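Local atomic coordinates of gene 2 protein (Enterobacteria phage Sf6, PDB entry 5C12), a protein that forms, in this chain, the nuclease domain of the large terminase subunit that cuts viral DNA during packaging, using divalent metal ions. Residues N83-I94 / L112-K123. The protein carries 1 engineered substitution. Sequence-based numbering, arbitrary orientation. Where two conformers were deposited one is given.
Sequences NEGADWATSLAI and LRRQTTEAFSGK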
# COMPACT_ATOMS: atom_id res chain seq x y z
N ASN A 83 12.03 16.80 -0.09
CA ASN A 83 12.51 16.74 -1.47
C ASN A 83 13.54 15.63 -1.69
O ASN A 83 13.49 14.93 -2.69
CB ASN A 83 13.04 18.10 -1.91
CG ASN A 83 12.01 19.19 -1.75
OD1 ASN A 83 12.14 20.06 -0.89
ND2 ASN A 83 10.94 19.11 -2.55
N GLU A 84 14.43 15.44 -0.72
CA GLU A 84 15.36 14.31 -0.77
C GLU A 84 14.58 13.00 -0.77
O GLU A 84 14.90 12.05 -1.49
CB GLU A 84 16.31 14.36 0.43
CG GLU A 84 17.27 15.53 0.38
CD GLU A 84 18.07 15.70 1.66
OE1 GLU A 84 17.54 15.40 2.74
OE2 GLU A 84 19.23 16.13 1.57
N GLY A 85 13.53 12.95 0.03
CA GLY A 85 12.69 11.78 0.07
C GLY A 85 12.04 11.45 -1.28
O GLY A 85 12.00 10.30 -1.72
N ALA A 86 11.54 12.47 -1.97
CA ALA A 86 10.93 12.21 -3.26
C ALA A 86 11.98 11.82 -4.30
O ALA A 86 11.71 11.02 -5.19
CB ALA A 86 10.14 13.44 -3.73
N ASP A 87 13.17 12.38 -4.21
CA ASP A 87 14.27 11.97 -5.10
C ASP A 87 14.59 10.50 -4.86
O ASP A 87 14.75 9.71 -5.79
CB ASP A 87 15.51 12.79 -4.84
CG ASP A 87 16.63 12.46 -5.80
OD1 ASP A 87 16.37 12.42 -7.02
OD2 ASP A 87 17.77 12.23 -5.34
N TRP A 88 14.68 10.13 -3.60
CA TRP A 88 14.94 8.75 -3.22
C TRP A 88 13.89 7.80 -3.78
O TRP A 88 14.21 6.77 -4.39
CB TRP A 88 15.02 8.68 -1.69
CG TRP A 88 14.90 7.28 -1.10
CD1 TRP A 88 15.86 6.30 -1.10
CD2 TRP A 88 13.79 6.76 -0.39
NE1 TRP A 88 15.39 5.19 -0.45
CE2 TRP A 88 14.13 5.44 0.01
CE3 TRP A 88 12.53 7.25 -0.05
CZ2 TRP A 88 13.26 4.63 0.71
CZ3 TRP A 88 11.67 6.44 0.64
CH2 TRP A 88 12.04 5.14 1.01
N ALA A 89 12.61 8.12 -3.58
CA ALA A 89 11.53 7.23 -3.95
C ALA A 89 11.37 7.13 -5.46
O ALA A 89 11.12 6.05 -5.99
CB ALA A 89 10.25 7.69 -3.33
N THR A 90 11.50 8.25 -6.15
CA THR A 90 11.38 8.22 -7.60
C THR A 90 12.56 7.48 -8.23
O THR A 90 12.40 6.78 -9.22
CB THR A 90 11.22 9.63 -8.23
OG1 THR A 90 12.31 10.49 -7.85
CG2 THR A 90 9.88 10.25 -7.80
N SER A 91 13.74 7.63 -7.65
CA SER A 91 14.89 6.86 -8.12
C SER A 91 14.67 5.37 -7.91
O SER A 91 15.00 4.57 -8.77
CB SER A 91 16.16 7.33 -7.43
OG SER A 91 16.55 8.59 -7.96
N LEU A 92 14.09 4.97 -6.78
CA LEU A 92 13.72 3.56 -6.59
C LEU A 92 12.71 3.09 -7.63
O LEU A 92 12.83 1.99 -8.17
CB LEU A 92 13.20 3.28 -5.17
CG LEU A 92 14.26 3.25 -4.06
CD1 LEU A 92 13.55 3.12 -2.73
CD2 LEU A 92 15.25 2.13 -4.29
N ALA A 93 11.72 3.92 -7.94
CA ALA A 93 10.73 3.57 -8.93
C ALA A 93 11.39 3.32 -10.29
O ALA A 93 11.05 2.38 -11.02
CB ALA A 93 9.66 4.66 -9.03
N ILE A 94 12.33 4.19 -10.65
CA ILE A 94 13.08 3.97 -11.86
C ILE A 94 13.87 2.66 -11.81
O ILE A 94 13.83 1.87 -12.76
CB ILE A 94 13.99 5.18 -12.12
CG1 ILE A 94 13.12 6.39 -12.47
CG2 ILE A 94 15.00 4.89 -13.24
CD1 ILE A 94 13.86 7.68 -12.35
N LEU A 112 4.56 17.94 -4.29
CA LEU A 112 5.64 17.18 -4.92
C LEU A 112 5.44 16.83 -6.40
O LEU A 112 6.29 16.17 -6.99
CB LEU A 112 5.87 15.87 -4.15
CG LEU A 112 6.45 16.07 -2.76
CD1 LEU A 112 6.53 14.74 -2.02
CD2 LEU A 112 7.82 16.70 -2.85
N ARG A 113 4.36 17.27 -7.04
CA ARG A 113 4.13 16.79 -8.40
C ARG A 113 5.19 17.29 -9.37
O ARG A 113 5.65 16.53 -10.20
CB ARG A 113 2.74 17.11 -8.94
CG ARG A 113 2.55 16.46 -10.30
CD ARG A 113 1.18 16.57 -10.95
NE ARG A 113 1.16 15.71 -12.14
CZ ARG A 113 0.93 14.40 -12.11
NH1 ARG A 113 0.61 13.82 -10.98
NH2 ARG A 113 0.97 13.69 -13.22
N ARG A 114 5.59 18.56 -9.30
CA ARG A 114 6.59 19.05 -10.23
C ARG A 114 7.89 18.25 -10.13
O ARG A 114 8.45 17.81 -11.14
CB ARG A 114 6.85 20.55 -10.01
CG ARG A 114 8.00 21.07 -10.81
CD ARG A 114 8.33 22.53 -10.43
NE ARG A 114 9.76 22.59 -10.22
CZ ARG A 114 10.35 22.90 -9.08
NH1 ARG A 114 9.64 23.30 -8.03
NH2 ARG A 114 11.67 22.92 -9.01
N GLN A 115 8.38 18.03 -8.91
CA GLN A 115 9.62 17.31 -8.73
C GLN A 115 9.47 15.88 -9.21
O GLN A 115 10.38 15.31 -9.81
CB GLN A 115 10.04 17.32 -7.27
CG GLN A 115 11.30 16.53 -7.01
CD GLN A 115 11.69 16.51 -5.55
OE1 GLN A 115 11.07 17.17 -4.71
NE2 GLN A 115 12.76 15.78 -5.24
N THR A 116 8.32 15.30 -8.94
CA THR A 116 8.07 13.93 -9.33
C THR A 116 8.06 13.78 -10.84
O THR A 116 8.71 12.88 -11.38
CB THR A 116 6.77 13.44 -8.72
OG1 THR A 116 6.87 13.52 -7.29
CG2 THR A 116 6.48 12.03 -9.14
N THR A 117 7.34 14.66 -11.53
CA THR A 117 7.30 14.58 -12.98
C THR A 117 8.66 14.88 -13.62
O THR A 117 9.04 14.24 -14.59
CB THR A 117 6.17 15.45 -13.58
OG1 THR A 117 6.35 16.80 -13.17
CG2 THR A 117 4.82 14.95 -13.12
N GLU A 118 9.42 15.81 -13.04
CA GLU A 118 10.80 16.05 -13.47
C GLU A 118 11.64 14.78 -13.37
O GLU A 118 12.47 14.48 -14.24
CB GLU A 118 11.46 17.17 -12.65
CG GLU A 118 10.90 18.57 -12.89
CD GLU A 118 11.48 19.65 -11.94
OE1 GLU A 118 12.21 19.27 -10.99
OE2 GLU A 118 11.21 20.86 -12.14
N ALA A 119 11.43 14.03 -12.30
CA ALA A 119 12.26 12.87 -12.06
C ALA A 119 12.03 11.80 -13.12
O ALA A 119 12.94 11.05 -13.48
CB ALA A 119 11.99 12.32 -10.68
N PHE A 120 10.80 11.75 -13.62
CA PHE A 120 10.39 10.73 -14.58
C PHE A 120 10.44 11.26 -16.02
O PHE A 120 9.99 10.58 -16.93
CB PHE A 120 8.97 10.25 -14.26
CG PHE A 120 8.83 9.54 -12.93
CD1 PHE A 120 9.86 8.77 -12.40
CD2 PHE A 120 7.65 9.64 -12.21
CE1 PHE A 120 9.70 8.11 -11.19
CE2 PHE A 120 7.49 8.97 -11.00
CZ PHE A 120 8.53 8.24 -10.48
N SER A 121 10.96 12.47 -16.23
CA SER A 121 11.01 13.05 -17.58
C SER A 121 11.73 12.08 -18.53
O SER A 121 12.78 11.53 -18.20
CB SER A 121 11.67 14.43 -17.55
OG SER A 121 13.05 14.36 -17.25
N GLY A 122 11.12 11.82 -19.68
CA GLY A 122 11.71 10.94 -20.67
C GLY A 122 11.49 9.46 -20.41
O GLY A 122 12.03 8.62 -21.12
N LYS A 123 10.71 9.13 -19.39
CA LYS A 123 10.46 7.74 -19.05
C LYS A 123 8.97 7.46 -19.01
O LYS A 123 8.17 8.34 -18.68
CB LYS A 123 11.09 7.44 -17.70
CG LYS A 123 12.58 7.69 -17.67
CD LYS A 123 13.16 7.47 -16.29
CE LYS A 123 14.69 7.43 -16.33
NZ LYS A 123 15.28 8.73 -16.76
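Gln115 grips Asn83 through both ends of its amide. Its NE2 donates to the backbone O of Asn83 at 2.8 Å, and its OE1 accepts from Asn83 ND2 at 2.9 Å. The second bond is the straighter, with an N-H...O angle of 168°. The two amide planes are turned moderately against each other. Gln115 reaches this far because CG stands anti to its backbone N (chi1 177°) and the chain stays extended beyond. Asn83 O also accepts the helical N-H of Asp87, which arrives from the opposite face of the carbonyl plane. Ala86 CB packs against Leu112 CD2 at 4.1 Å and also lies 3.8 Å from Gln115 NE2.

Thr90 sits mid-contact, its OG1 3.4 Å from Ala119 CB. Its methyl CG2 meets Phe120 CZ at 3.6 Å. Ile94 CG1 lies at the edge of the same ring, and the side chains of Lys123 and Ile94 cross at about a right angle. Segments 83-94 and 113-119 run in the same general direction, their axes 33° apart. They are connected through strand 100-104 of the central mixed sheet of this RNase H-like nuclease domain, and Tyr101 of that strand stacks edge-to-face with Phe120.

Second-shell bonds set the threonines. Thr90 OG1 donates to Ala86 O at 2.8 Å, consistent with CG2 being held toward the ring. Thr116 OG1 donates to Leu112 O from above the carbonyl plane. The Leu112 side chain is about 10 Å from a bound magnesium ion.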